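PDB 7D5M: oxidoreductase from Azotobacter vinelandii, which binds NAD and is probably an NAD-dependent dehydrogenase related to inositol dehydrogenase, of the GFO/IDH/MocA oxidoreductase family. Local coordinates for residues 83-88 / 107-112; 142-147 / 327-332; 12-17 / 39-44; 201-206 / 239-244. All blocks are in the same frame, centred on the assembly; numbering follows the deposited sequence.

Overall arrangement
All four contacts are buried, yet they hold different parts of the chain. Interactions 1 and 3 lie in the same parallel sheet of the NAD-binding Rossmann fold, their centres about 8 Å apart, and touch where R13 bonds to G84 and Q86; both rest on backbone ladders, flanked by aliphatic side chains in interaction 1 and by a tryptophan-phenylalanine pair in interaction 3. Interaction 2, about 24 Å from interaction 1 between centres, leans a 3-10 turn on the start of helix 329-349 by close carbon contacts and a histidine face. Interaction 4 lies in the C-terminal alpha/beta domain, across the chain's centre from interactions 1 and 3; there a glutamate from the other segment binds the first N-H groups of helix 202-217.

Interaction 1 (83-88 / 107-112); sequences DGIQAV and AGLHVV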
loop_
_atom_site.group_PDB
_atom_site.type_symbol
_atom_site.label_atom_id
_atom_site.label_comp_id
_atom_site.label_asym_id
_atom_site.label_seq_id
_atom_site.Cartn_x
_atom_site.Cartn_y
_atom_site.Cartn_z
ATOM N N ASP A 83 -19.530 36.581 -33.865
ATOM C CA ASP A 83 -18.912 36.032 -32.628
ATOM C C ASP A 83 -19.580 34.697 -32.248
ATOM O O ASP A 83 -19.483 34.296 -31.075
ATOM C CB ASP A 83 -19.008 37.058 -31.497
ATOM C CG ASP A 83 -20.424 37.360 -31.024
ATOM O OD1 ASP A 83 -21.376 37.164 -31.814
ATOM O OD2 ASP A 83 -20.565 37.794 -29.874
ATOM N N GLY A 84 -20.215 34.022 -33.204
ATOM C CA GLY A 84 -20.866 32.715 -32.986
ATOM C C GLY A 84 -19.869 31.642 -32.587
ATOM O O GLY A 84 -18.673 31.781 -32.889
ATOM N N ILE A 85 -20.348 30.577 -31.945
ATOM C CA ILE A 85 -19.482 29.450 -31.506
ATOM C C ILE A 85 -18.745 28.854 -32.704
ATOM O O ILE A 85 -19.256 28.891 -33.839
ATOM C CB ILE A 85 -20.291 28.384 -30.745
ATOM C CG1 ILE A 85 -21.430 27.806 -31.593
ATOM C CG2 ILE A 85 -20.772 28.965 -29.425
ATOM C CD1 ILE A 85 -22.102 26.578 -30.991
ATOM N N GLN A 86 -17.575 28.294 -32.430
ATOM C CA GLN A 86 -16.735 27.566 -33.403
ATOM C C GLN A 86 -16.713 26.086 -33.043
ATOM O O GLN A 86 -16.328 25.282 -33.910
ATOM C CB GLN A 86 -15.324 28.136 -33.362
ATOM C CG GLN A 86 -15.280 29.598 -33.772
ATOM C CD GLN A 86 -13.953 30.208 -33.410
ATOM O OE1 GLN A 86 -13.612 30.332 -32.236
ATOM N NE2 GLN A 86 -13.194 30.575 -34.430
ATOM N N ALA A 87 -17.053 25.760 -31.788
ATOM C CA ALA A 87 -16.979 24.384 -31.270
ATOM C C ALA A 87 -18.039 24.162 -30.192
ATOM O O ALA A 87 -18.523 25.133 -29.568
ATOM C CB ALA A 87 -15.583 24.108 -30.773
ATOM N N VAL A 88 -18.413 22.898 -30.012
ATOM C CA VAL A 88 -19.471 22.498 -29.053
ATOM C C VAL A 88 -19.043 21.192 -28.382
ATOM O O VAL A 88 -18.560 20.286 -29.084
ATOM C CB VAL A 88 -20.847 22.403 -29.742
ATOM C CG1 VAL A 88 -20.859 21.404 -30.886
ATOM C CG2 VAL A 88 -21.950 22.108 -28.741
ATOM N N ALA A 107 -23.055 21.702 -39.529
ATOM C CA ALA A 107 -23.071 23.162 -39.264
ATOM C C ALA A 107 -21.648 23.739 -39.265
ATOM O O ALA A 107 -21.508 24.941 -38.990
ATOM C CB ALA A 107 -23.785 23.453 -37.966
ATOM N N GLY A 108 -20.631 22.940 -39.595
ATOM C CA GLY A 108 -19.233 23.394 -39.723
ATOM C C GLY A 108 -18.586 23.638 -38.371
ATOM O O GLY A 108 -17.610 24.405 -38.315
ATOM N N LEU A 109 -19.078 22.988 -37.313
ATOM C CA LEU A 109 -18.518 23.157 -35.947
ATOM C C LEU A 109 -17.582 21.989 -35.621
ATOM O O LEU A 109 -17.877 20.855 -36.017
ATOM C CB LEU A 109 -19.652 23.236 -34.927
ATOM C CG LEU A 109 -20.647 24.378 -35.119
ATOM C CD1 LEU A 109 -21.776 24.265 -34.107
ATOM C CD2 LEU A 109 -19.958 25.734 -35.001
ATOM N N HIS A 110 -16.497 22.270 -34.895
ATOM C CA HIS A 110 -15.693 21.233 -34.208
ATOM C C HIS A 110 -16.494 20.716 -33.013
ATOM O O HIS A 110 -17.342 21.456 -32.476
ATOM C CB HIS A 110 -14.328 21.772 -33.778
ATOM C CG HIS A 110 -13.554 22.379 -34.889
ATOM N ND1 HIS A 110 -12.933 21.620 -35.855
ATOM C CD2 HIS A 110 -13.300 23.670 -35.181
ATOM C CE1 HIS A 110 -12.296 22.423 -36.681
ATOM N NE2 HIS A 110 -12.526 23.691 -36.298
ATOM N N VAL A 111 -16.244 19.472 -32.633
ATOM C CA VAL A 111 -17.032 18.796 -31.575
ATOM C C VAL A 111 -16.078 18.137 -30.588
ATOM O O VAL A 111 -15.035 17.577 -31.010
ATOM C CB VAL A 111 -18.019 17.775 -32.176
ATOM C CG1 VAL A 111 -18.839 17.093 -31.086
ATOM C CG2 VAL A 111 -18.925 18.422 -33.212
ATOM N N VAL A 112 -16.440 18.209 -29.311
ATOM C CA VAL A 112 -15.959 17.252 -28.281
ATOM C C VAL A 112 -17.178 16.456 -27.835
ATOM O O VAL A 112 -18.119 17.053 -27.269
ATOM C CB VAL A 112 -15.271 17.945 -27.100
ATOM C CG1 VAL A 112 -14.801 16.912 -26.088
ATOM C CG2 VAL A 112 -14.114 18.817 -27.566
HETATM O O HOH W 1 -15.672 26.112 -36.407
#
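H110 and V88 dovetail through their backbones, as neighbouring strands of a parallel sheet do. H110 N gives its hydrogen to Q86 O at 3.2 Å. H110 O in turn takes V88 N at 3.0 Å, and V88 O takes V112 N at the same 3.0 Å. Two CA-H...O contacts, from A87 CA to H110 O and from V111 CA to V88 O, give H110 O and V88 O a second, weaker donor. A water joins the two chains at the Q86 end of the ladder: it donates to Q86 O at 2.7 Å and also to G108 O, the glycine whose positive phi closes helix 97-106 in a Schellman motif.

The apolar contacts centre on L109. With CG anti to its carbonyl carbon (chi1 -60°), L109 points at segment 83-88, and its CD2 lies 3.4 Å from I85 O. Its other methyl, CD1, meets I85 CD1 at 3.9 Å, the two side chains crossing at about a right angle. On one face of the sheet V88 CG1 and V111 CG2 approach to 4.2 Å, on the face packed by helix 97-106. On the other, A87 CB and H110 CB lie 4.0 Å apart against M344 of helix 329-349.

Strands 87-91 and 110-113, with helix 97-106 between them in the chain, form a beta-alpha-beta unit of the Rossmann fold. The H110 ring is tied down beyond the pair, ND1 to V137 N and NE2 to E348. Because a backbone N-H can only donate, ND1 probably accepts and NE2 probably carries the hydrogen that faces the carboxylate.

Interaction 2 (142-147 / 327-332); sequences YGYAGH and EGLFEA
G143 turns its carbonyl toward helix 329-349, where G143 O lies 3.3 Å from A332 CB; the same oxygen accepts G146 N and so keeps the 3-10 turn closed. Y144 starts out away from the helix but swings its ring back, and Y144 CD1 reaches L329 CD1 at 3.6 Å. L329 meets it with CG anti to its backbone N (chi1 -176°), a turn that brings its CD1 against CD1 and CE1 of the tyrosine and its CD2 near CE1. The nearest atoms of the Y144 side chain and the bound NAD are about 4 Å apart.

G146 CA makes a nearly straight CA-H...O contact of 3.3 Å with A332 O. A beta carbon at this position would run into that oxygen, which fits a glycine here. H147 then lays its ring over A332, whose CB stands 3.5 Å from the ring centroid and only 6° off the normal, a clear CH-pi contact. H147 CE1 touches L329 CD1 at 3.8 Å, while ND1 makes a weak hydrogen bond back to Y144 O. G328 holds the N-cap position of helix 329-349, its N 2.9 Å from E331 OE2, the half of a capping box that a glycine cap can still form.

The turn links strand 138-140 to helix 148-158. Helix 202-217 packs on Y142 and A145, helix 26-34 packs on L329 and F330, W284 meets the H147 ring, and H325 of the second subunit packs on Y144 and L329.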
loop_
_atom_site.group_PDB
_atom_site.type_symbol
_atom_site.label_atom_id
_atom_site.label_comp_id
_atom_site.label_asym_id
_atom_site.label_seq_id
_atom_site.Cartn_x
_atom_site.Cartn_y
_atom_site.Cartn_z
ATOM N N TYR A 142 -12.103 10.417 -23.480
ATOM C CA TYR A 142 -11.355 9.342 -22.782
ATOM C C TYR A 142 -10.342 10.029 -21.857
ATOM O O TYR A 142 -9.136 10.053 -22.146
ATOM C CB TYR A 142 -10.696 8.406 -23.790
ATOM C CG TYR A 142 -11.647 7.495 -24.521
ATOM C CD1 TYR A 142 -12.395 6.542 -23.846
ATOM C CD2 TYR A 142 -11.767 7.553 -25.900
ATOM C CE1 TYR A 142 -13.251 5.681 -24.518
ATOM C CE2 TYR A 142 -12.612 6.699 -26.587
ATOM C CZ TYR A 142 -13.349 5.753 -25.898
ATOM O OH TYR A 142 -14.189 4.896 -26.553
ATOM N N GLY A 143 -10.861 10.638 -20.796
ATOM C CA GLY A 143 -10.179 11.661 -19.993
ATOM C C GLY A 143 -8.949 11.102 -19.307
ATOM O O GLY A 143 -7.993 11.856 -19.126
ATOM N N TYR A 144 -8.963 9.817 -18.947
ATOM C CA TYR A 144 -7.850 9.200 -18.176
ATOM C C TYR A 144 -6.575 9.225 -19.018
ATOM O O TYR A 144 -5.477 9.205 -18.459
ATOM C CB TYR A 144 -8.218 7.785 -17.731
ATOM C CG TYR A 144 -9.473 7.767 -16.901
ATOM C CD1 TYR A 144 -9.449 8.159 -15.571
ATOM C CD2 TYR A 144 -10.702 7.462 -17.470
ATOM C CE1 TYR A 144 -10.602 8.186 -14.805
ATOM C CE2 TYR A 144 -11.867 7.490 -16.718
ATOM C CZ TYR A 144 -11.816 7.861 -15.385
ATOM O OH TYR A 144 -12.946 7.903 -14.627
ATOM N N ALA A 145 -6.717 9.304 -20.341
ATOM C CA ALA A 145 -5.582 9.279 -21.288
ATOM C C ALA A 145 -4.779 10.587 -21.196
ATOM O O ALA A 145 -3.658 10.642 -21.756
ATOM C CB ALA A 145 -6.101 9.030 -22.677
ATOM N N GLY A 146 -5.320 11.603 -20.520
ATOM C CA GLY A 146 -4.632 12.875 -20.256
ATOM C C GLY A 146 -3.559 12.776 -19.186
ATOM O O GLY A 146 -2.763 13.733 -19.051
ATOM N N HIS A 147 -3.538 11.707 -18.383
ATOM C CA HIS A 147 -2.518 11.531 -17.314
ATOM C C HIS A 147 -1.146 11.288 -17.952
ATOM O O HIS A 147 -1.038 10.365 -18.792
ATOM C CB HIS A 147 -2.917 10.425 -16.339
ATOM C CG HIS A 147 -3.938 10.872 -15.347
ATOM N ND1 HIS A 147 -5.213 10.338 -15.300
ATOM C CD2 HIS A 147 -3.886 11.808 -14.373
ATOM C CE1 HIS A 147 -5.895 10.930 -14.339
ATOM N NE2 HIS A 147 -5.111 11.823 -13.759
ATOM N N GLU A 327 -1.329 15.760 -8.828
ATOM C CA GLU A 327 -2.312 16.160 -9.860
ATOM C C GLU A 327 -3.462 15.144 -9.832
ATOM O O GLU A 327 -3.346 14.080 -9.161
ATOM C CB GLU A 327 -1.631 16.283 -11.220
ATOM C CG GLU A 327 -0.682 17.468 -11.275
ATOM C CD GLU A 327 -0.116 17.798 -12.644
ATOM O OE1 GLU A 327 -0.497 17.133 -13.633
ATOM O OE2 GLU A 327 0.691 18.754 -12.710
ATOM N N GLY A 328 -4.565 15.477 -10.488
ATOM C CA GLY A 328 -5.753 14.607 -10.487
ATOM C C GLY A 328 -6.416 14.564 -11.844
ATOM O O GLY A 328 -5.816 15.013 -12.837
ATOM N N LEU A 329 -7.631 14.045 -11.892
ATOM C CA LEU A 329 -8.330 13.813 -13.178
ATOM C C LEU A 329 -8.634 15.155 -13.865
ATOM O O LEU A 329 -8.757 15.162 -15.093
ATOM C CB LEU A 329 -9.601 13.002 -12.913
ATOM C CG LEU A 329 -10.403 12.598 -14.155
ATOM C CD1 LEU A 329 -9.577 11.737 -15.092
ATOM C CD2 LEU A 329 -11.668 11.849 -13.753
ATOM N N PHE A 330 -8.733 16.265 -13.133
ATOM C CA PHE A 330 -8.985 17.588 -13.771
ATOM C C PHE A 330 -7.788 17.978 -14.647
ATOM O O PHE A 330 -7.996 18.558 -15.730
ATOM C CB PHE A 330 -9.357 18.661 -12.748
ATOM C CG PHE A 330 -10.754 18.484 -12.214
ATOM C CD1 PHE A 330 -11.840 19.065 -12.848
ATOM C CD2 PHE A 330 -10.983 17.710 -11.084
ATOM C CE1 PHE A 330 -13.126 18.894 -12.354
ATOM C CE2 PHE A 330 -12.273 17.535 -10.598
ATOM C CZ PHE A 330 -13.341 18.118 -11.244
ATOM N N GLU A 331 -6.576 17.640 -14.220
ATOM C CA GLU A 331 -5.358 17.916 -15.024
ATOM C C GLU A 331 -5.396 17.054 -16.291
ATOM O O GLU A 331 -5.128 17.582 -17.375
ATOM C CB GLU A 331 -4.089 17.668 -14.212
ATOM C CG GLU A 331 -3.770 18.818 -13.277
ATOM C CD GLU A 331 -4.796 19.060 -12.184
ATOM O OE1 GLU A 331 -5.474 20.128 -12.223
ATOM O OE2 GLU A 331 -4.943 18.183 -11.315
ATOM N N ALA A 332 -5.700 15.768 -16.147
ATOM C CA ALA A 332 -5.825 14.831 -17.289
ATOM C C ALA A 332 -6.812 15.429 -18.304
ATOM O O ALA A 332 -6.492 15.500 -19.514
ATOM C CB ALA A 332 -6.267 13.471 -16.810
#

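Interaction 3 (12-17 / 39-44); sequences IRWAMV and FALVAG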
loop_
_atom_site.group_PDB
_atom_site.type_symbol
_atom_site.label_atom_id
_atom_site.label_comp_id
_atom_site.label_asym_id
_atom_site.label_seq_id
_atom_site.Cartn_x
_atom_site.Cartn_y
_atom_site.Cartn_z
ATOM N N ILE A 12 -11.104 29.417 -28.217
ATOM C CA ILE A 12 -12.150 28.892 -29.140
ATOM C C ILE A 12 -13.513 29.330 -28.584
ATOM O O ILE A 12 -13.796 29.079 -27.391
ATOM C CB ILE A 12 -12.066 27.359 -29.281
ATOM C CG1 ILE A 12 -10.695 26.849 -29.754
ATOM C CG2 ILE A 12 -13.194 26.844 -30.166
ATOM C CD1 ILE A 12 -10.281 27.287 -31.129
ATOM N N ARG A 13 -14.354 29.946 -29.407
ATOM C CA ARG A 13 -15.729 30.316 -28.993
ATOM C C ARG A 13 -16.541 29.021 -28.875
ATOM O O ARG A 13 -16.581 28.244 -29.855
ATOM C CB ARG A 13 -16.316 31.340 -29.969
ATOM C CG ARG A 13 -15.545 32.653 -29.997
ATOM C CD ARG A 13 -16.208 33.701 -30.873
ATOM N NE ARG A 13 -16.456 33.260 -32.238
ATOM C CZ ARG A 13 -15.618 33.384 -33.271
ATOM N NH1 ARG A 13 -14.422 33.928 -33.121
ATOM N NH2 ARG A 13 -15.975 32.939 -34.458
ATOM N N TRP A 14 -17.137 28.784 -27.711
ATOM C CA TRP A 14 -17.551 27.424 -27.286
ATOM C C TRP A 14 -18.946 27.406 -26.660
ATOM O O TRP A 14 -19.339 28.356 -25.958
ATOM C CB TRP A 14 -16.470 26.880 -26.348
ATOM C CG TRP A 14 -16.655 25.487 -25.836
ATOM C CD1 TRP A 14 -16.692 24.320 -26.549
ATOM C CD2 TRP A 14 -16.706 25.115 -24.448
ATOM N NE1 TRP A 14 -16.809 23.253 -25.692
ATOM C CE2 TRP A 14 -16.813 23.714 -24.397
ATOM C CE3 TRP A 14 -16.703 25.841 -23.251
ATOM C CZ2 TRP A 14 -16.921 23.028 -23.184
ATOM C CZ3 TRP A 14 -16.800 25.162 -22.056
ATOM C CH2 TRP A 14 -16.901 23.775 -22.028
ATOM N N ALA A 15 -19.651 26.299 -26.883
ATOM C CA ALA A 15 -20.952 25.974 -26.278
ATOM C C ALA A 15 -20.912 24.555 -25.714
ATOM O O ALA A 15 -20.094 23.714 -26.166
ATOM C CB ALA A 15 -22.044 26.099 -27.303
ATOM N N MET A 16 -21.814 24.293 -24.780
ATOM C CA MET A 16 -22.143 22.924 -24.337
ATOM C C MET A 16 -23.586 22.620 -24.720
ATOM O O MET A 16 -24.424 23.546 -24.729
ATOM C CB MET A 16 -21.950 22.769 -22.830
ATOM C CG MET A 16 -20.494 22.755 -22.446
ATOM S SD MET A 16 -20.288 22.126 -20.764
ATOM C CE MET A 16 -20.588 20.380 -21.027
ATOM N N VAL A 17 -23.835 21.365 -25.074
ATOM C CA VAL A 17 -25.198 20.770 -25.093
ATOM C C VAL A 17 -25.224 19.724 -23.987
ATOM O O VAL A 17 -24.369 18.817 -24.011
ATOM C CB VAL A 17 -25.554 20.172 -26.464
ATOM C CG1 VAL A 17 -26.999 19.702 -26.495
ATOM C CG2 VAL A 17 -25.299 21.159 -27.586
ATOM N N PHE A 39 -10.704 27.596 -24.287
ATOM C CA PHE A 39 -12.088 27.832 -24.763
ATOM C C PHE A 39 -12.723 28.943 -23.926
ATOM O O PHE A 39 -12.334 29.140 -22.748
ATOM C CB PHE A 39 -12.934 26.558 -24.652
ATOM C CG PHE A 39 -12.497 25.424 -25.533
ATOM C CD1 PHE A 39 -11.438 24.610 -25.175
ATOM C CD2 PHE A 39 -13.132 25.184 -26.744
ATOM C CE1 PHE A 39 -11.038 23.572 -25.998
ATOM C CE2 PHE A 39 -12.737 24.133 -27.558
ATOM C CZ PHE A 39 -11.679 23.338 -27.191
ATOM N N ALA A 40 -13.697 29.636 -24.517
ATOM C CA ALA A 40 -14.582 30.604 -23.839
ATOM C C ALA A 40 -16.027 30.128 -24.000
ATOM O O ALA A 40 -16.474 29.968 -25.155
ATOM C CB ALA A 40 -14.385 31.984 -24.416
ATOM N N LEU A 41 -16.725 29.937 -22.883
ATOM C CA LEU A 41 -18.135 29.489 -22.868
ATOM C C LEU A 41 -19.040 30.699 -23.107
ATOM O O LEU A 41 -19.237 31.516 -22.169
ATOM C CB LEU A 41 -18.462 28.817 -21.535
ATOM C CG LEU A 41 -19.890 28.285 -21.419
ATOM C CD1 LEU A 41 -20.132 27.184 -22.436
ATOM C CD2 LEU A 41 -20.168 27.798 -20.009
ATOM N N VAL A 42 -19.570 30.808 -24.321
ATOM C CA VAL A 42 -20.349 32.007 -24.756
ATOM C C VAL A 42 -21.807 31.629 -25.020
ATOM O O VAL A 42 -22.609 32.555 -25.211
ATOM C CB VAL A 42 -19.696 32.677 -25.978
ATOM C CG1 VAL A 42 -18.297 33.153 -25.635
ATOM C CG2 VAL A 42 -19.678 31.767 -27.198
ATOM N N ALA A 43 -22.158 30.342 -25.011
ATOM C CA ALA A 43 -23.523 29.885 -25.363
ATOM C C ALA A 43 -23.736 28.446 -24.895
ATOM O O ALA A 43 -22.762 27.775 -24.552
ATOM C CB ALA A 43 -23.734 29.994 -26.853
ATOM N N GLY A 44 -24.986 27.995 -24.869
ATOM C CA GLY A 44 -25.259 26.591 -24.540
ATOM C C GLY A 44 -26.717 26.227 -24.690
ATOM O O GLY A 44 -27.582 27.130 -24.678
#
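A40 N bonds to I12 O at 2.9 Å and V42 N to W14 O at 3.0 Å, both nearly straight (170° and 169°). Between them W14 N reaches A40 O, a bent and weak bond. Beyond V42 the ladder loosens: A15 CA approaches A43 O to 3.1 Å, but A43 O and M16 N, both buried, find no hydrogen-bond partner.

Aromatic packing lies on one face of the sheet. W14 CG is anti to the backbone N (chi1 -178°), which brings the indole beside F39; the edge of F39 points at the indole face, with F39 CD2 3.7 Å from W14 CG. I12 runs alongside the same phenyl ring, its CB 3.5 Å from F39 CD2. L41 CD1 adds a contact of 3.8 Å to W14 CE3, while NE1 is held by S89. An alanine in place of W14 would probably open a gap beside F39 and L41 and leave S89 without its indole partner. On the other face A15 CB and A43 CB meet at 4.3 Å.

Strand 12-16, helix 26-34 and strand 39-45 form the first beta-alpha-beta unit of a Rossmann fold, and V17, just past the first strand, touches the NAD.

Interaction 4 (201-206 / 239-244); sequences YVLGDV and PLEDNA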
loop_
_atom_site.group_PDB
_atom_site.type_symbol
_atom_site.label_atom_id
_atom_site.label_comp_id
_atom_site.label_asym_id
_atom_site.label_seq_id
_atom_site.Cartn_x
_atom_site.Cartn_y
_atom_site.Cartn_z
ATOM N N TYR A 201 -24.533 -1.710 -20.909
ATOM C CA TYR A 201 -24.295 -0.787 -19.778
ATOM C C TYR A 201 -22.781 -0.746 -19.518
ATOM O O TYR A 201 -22.123 0.117 -20.122
ATOM C CB TYR A 201 -25.183 -1.106 -18.571
ATOM C CG TYR A 201 -24.743 -0.351 -17.343
ATOM C CD1 TYR A 201 -24.164 0.904 -17.461
ATOM C CD2 TYR A 201 -24.859 -0.893 -16.073
ATOM C CE1 TYR A 201 -23.713 1.598 -16.352
ATOM C CE2 TYR A 201 -24.431 -0.201 -14.951
ATOM C CZ TYR A 201 -23.853 1.047 -15.092
ATOM O OH TYR A 201 -23.391 1.721 -13.995
ATOM N N VAL A 202 -22.219 -1.630 -18.688
ATOM C CA VAL A 202 -20.820 -1.426 -18.192
ATOM C C VAL A 202 -19.771 -1.573 -19.308
ATOM O O VAL A 202 -18.711 -0.935 -19.175
ATOM C CB VAL A 202 -20.468 -2.287 -16.963
ATOM C CG1 VAL A 202 -21.286 -1.845 -15.758
ATOM C CG2 VAL A 202 -20.575 -3.780 -17.217
ATOM N N LEU A 203 -19.995 -2.369 -20.357
ATOM C CA LEU A 203 -18.989 -2.499 -21.451
ATOM C C LEU A 203 -18.702 -1.103 -22.009
ATOM O O LEU A 203 -17.520 -0.700 -22.084
ATOM C CB LEU A 203 -19.531 -3.426 -22.540
ATOM C CG LEU A 203 -19.551 -4.909 -22.175
ATOM C CD1 LEU A 203 -20.473 -5.674 -23.117
ATOM C CD2 LEU A 203 -18.153 -5.495 -22.180
ATOM N N GLY A 204 -19.769 -0.391 -22.359
ATOM C CA GLY A 204 -19.708 0.958 -22.947
ATOM C C GLY A 204 -19.364 1.999 -21.906
ATOM O O GLY A 204 -18.604 2.938 -22.224
ATOM N N ASP A 205 -19.897 1.858 -20.694
ATOM C CA ASP A 205 -19.816 2.930 -19.672
ATOM C C ASP A 205 -18.401 2.971 -19.085
ATOM O O ASP A 205 -17.858 4.081 -18.872
ATOM C CB ASP A 205 -20.859 2.741 -18.576
ATOM C CG ASP A 205 -21.036 3.982 -17.728
ATOM O OD1 ASP A 205 -21.442 5.009 -18.289
ATOM O OD2 ASP A 205 -20.735 3.923 -16.522
ATOM N N VAL A 206 -17.819 1.809 -18.797
ATOM C CA VAL A 206 -16.520 1.782 -18.067
ATOM C C VAL A 206 -15.487 0.927 -18.805
ATOM O O VAL A 206 -14.332 1.340 -18.830
ATOM C CB VAL A 206 -16.716 1.384 -16.592
ATOM C CG1 VAL A 206 -17.493 2.461 -15.835
ATOM C CG2 VAL A 206 -17.370 0.021 -16.433
ATOM N N PRO A 239 -31.776 -6.657 -20.700
ATOM C CA PRO A 239 -30.550 -7.355 -21.108
ATOM C C PRO A 239 -29.209 -6.619 -20.920
ATOM O O PRO A 239 -28.188 -7.175 -21.320
ATOM C CB PRO A 239 -30.791 -7.520 -22.617
ATOM C CG PRO A 239 -31.497 -6.242 -22.984
ATOM C CD PRO A 239 -32.466 -6.026 -21.842
ATOM N N LEU A 240 -29.220 -5.408 -20.346
ATOM C CA LEU A 240 -27.988 -4.600 -20.155
ATOM C C LEU A 240 -27.210 -5.182 -18.972
ATOM O O LEU A 240 -27.833 -5.499 -17.938
ATOM C CB LEU A 240 -28.330 -3.122 -19.954
ATOM C CG LEU A 240 -28.486 -2.309 -21.243
ATOM C CD1 LEU A 240 -29.301 -3.053 -22.275
ATOM C CD2 LEU A 240 -29.083 -0.939 -20.966
ATOM N N GLU A 241 -25.906 -5.345 -19.165
ATOM C CA GLU A 241 -24.984 -6.036 -18.230
ATOM C C GLU A 241 -24.421 -5.052 -17.196
ATOM O O GLU A 241 -24.026 -3.939 -17.578
ATOM C CB GLU A 241 -23.882 -6.745 -19.026
ATOM C CG GLU A 241 -22.755 -5.860 -19.553
ATOM C CD GLU A 241 -23.109 -4.829 -20.610
ATOM O OE1 GLU A 241 -24.147 -4.986 -21.286
ATOM O OE2 GLU A 241 -22.336 -3.869 -20.760
ATOM N N ASP A 242 -24.324 -5.481 -15.934
ATOM C CA ASP A 242 -23.618 -4.712 -14.876
ATOM C C ASP A 242 -22.285 -5.386 -14.546
ATOM O O ASP A 242 -21.587 -4.898 -13.636
ATOM C CB ASP A 242 -24.499 -4.482 -13.647
ATOM C CG ASP A 242 -25.170 -5.728 -13.093
ATOM O OD1 ASP A 242 -24.706 -6.841 -13.397
ATOM O OD2 ASP A 242 -26.153 -5.565 -12.358
ATOM N N ASN A 243 -21.929 -6.431 -15.290
ATOM C CA ASN A 243 -20.637 -7.141 -15.140
ATOM C C ASN A 243 -20.313 -7.815 -16.464
ATOM O O ASN A 243 -21.249 -8.333 -17.099
ATOM C CB ASN A 243 -20.711 -8.156 -14.004
ATOM C CG ASN A 243 -19.337 -8.629 -13.594
ATOM O OD1 ASN A 243 -18.582 -7.866 -12.996
ATOM N ND2 ASN A 243 -19.002 -9.867 -13.928
ATOM N N ALA A 244 -19.052 -7.820 -16.878
ATOM C CA ALA A 244 -18.659 -8.526 -18.110
ATOM C C ALA A 244 -17.180 -8.903 -18.085
ATOM O O ALA A 244 -16.352 -8.177 -17.478
ATOM C CB ALA A 244 -19.004 -7.681 -19.305
#
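The ring of Y201 meets E241 O and D242 CA obliquely, its CD2 lying 3.5 Å from E241 O. V202 CG1 lies over one face toward the rim, and at the far end the hydroxyl bonds to H177. CG anti to the backbone N (chi1 168°) carries the ring alongside E241 O, and Y201 CB packs on L240 CB at 4.0 Å.

The second flat group is the E241 carboxylate, aimed at the start of helix 202-217. Its CG sits between the backbone N and the carbonyl carbon (chi1 78°), and a bend at chi2 folds the chain back toward the helix. L203 N meets OE2 at 2.8 Å, almost on the C-O axis and nearly straight, whereas Y201 N bonds weakly to both oxygens. E241 O takes V202 N at 3.1 Å, again nearly straight. One glutamate thus gathers the N-H groups of three successive residues, Y201 at the N-cap and the first two of the helix, where the helix dipole would favour its negative charge. This anchors the start of helix 202-217 to the chain leading into strand 243-250 in the mixed sheet of the C-terminal alpha/beta domain, where D242 and N243 form a classic beta bulge opposite Q231. OE1 is also paired with R230; an alanine at E241 would probably leave L203 N without this acceptor and R230 without its ionic mate.

The L203 and E241 side chains cross at about a right angle, with L203 CG 3.3 Å from E241 OE2. L203 CD2 goes on to A244 CB at 3.7 Å, while V202 CG2 rests 3.5 Å from N243 N.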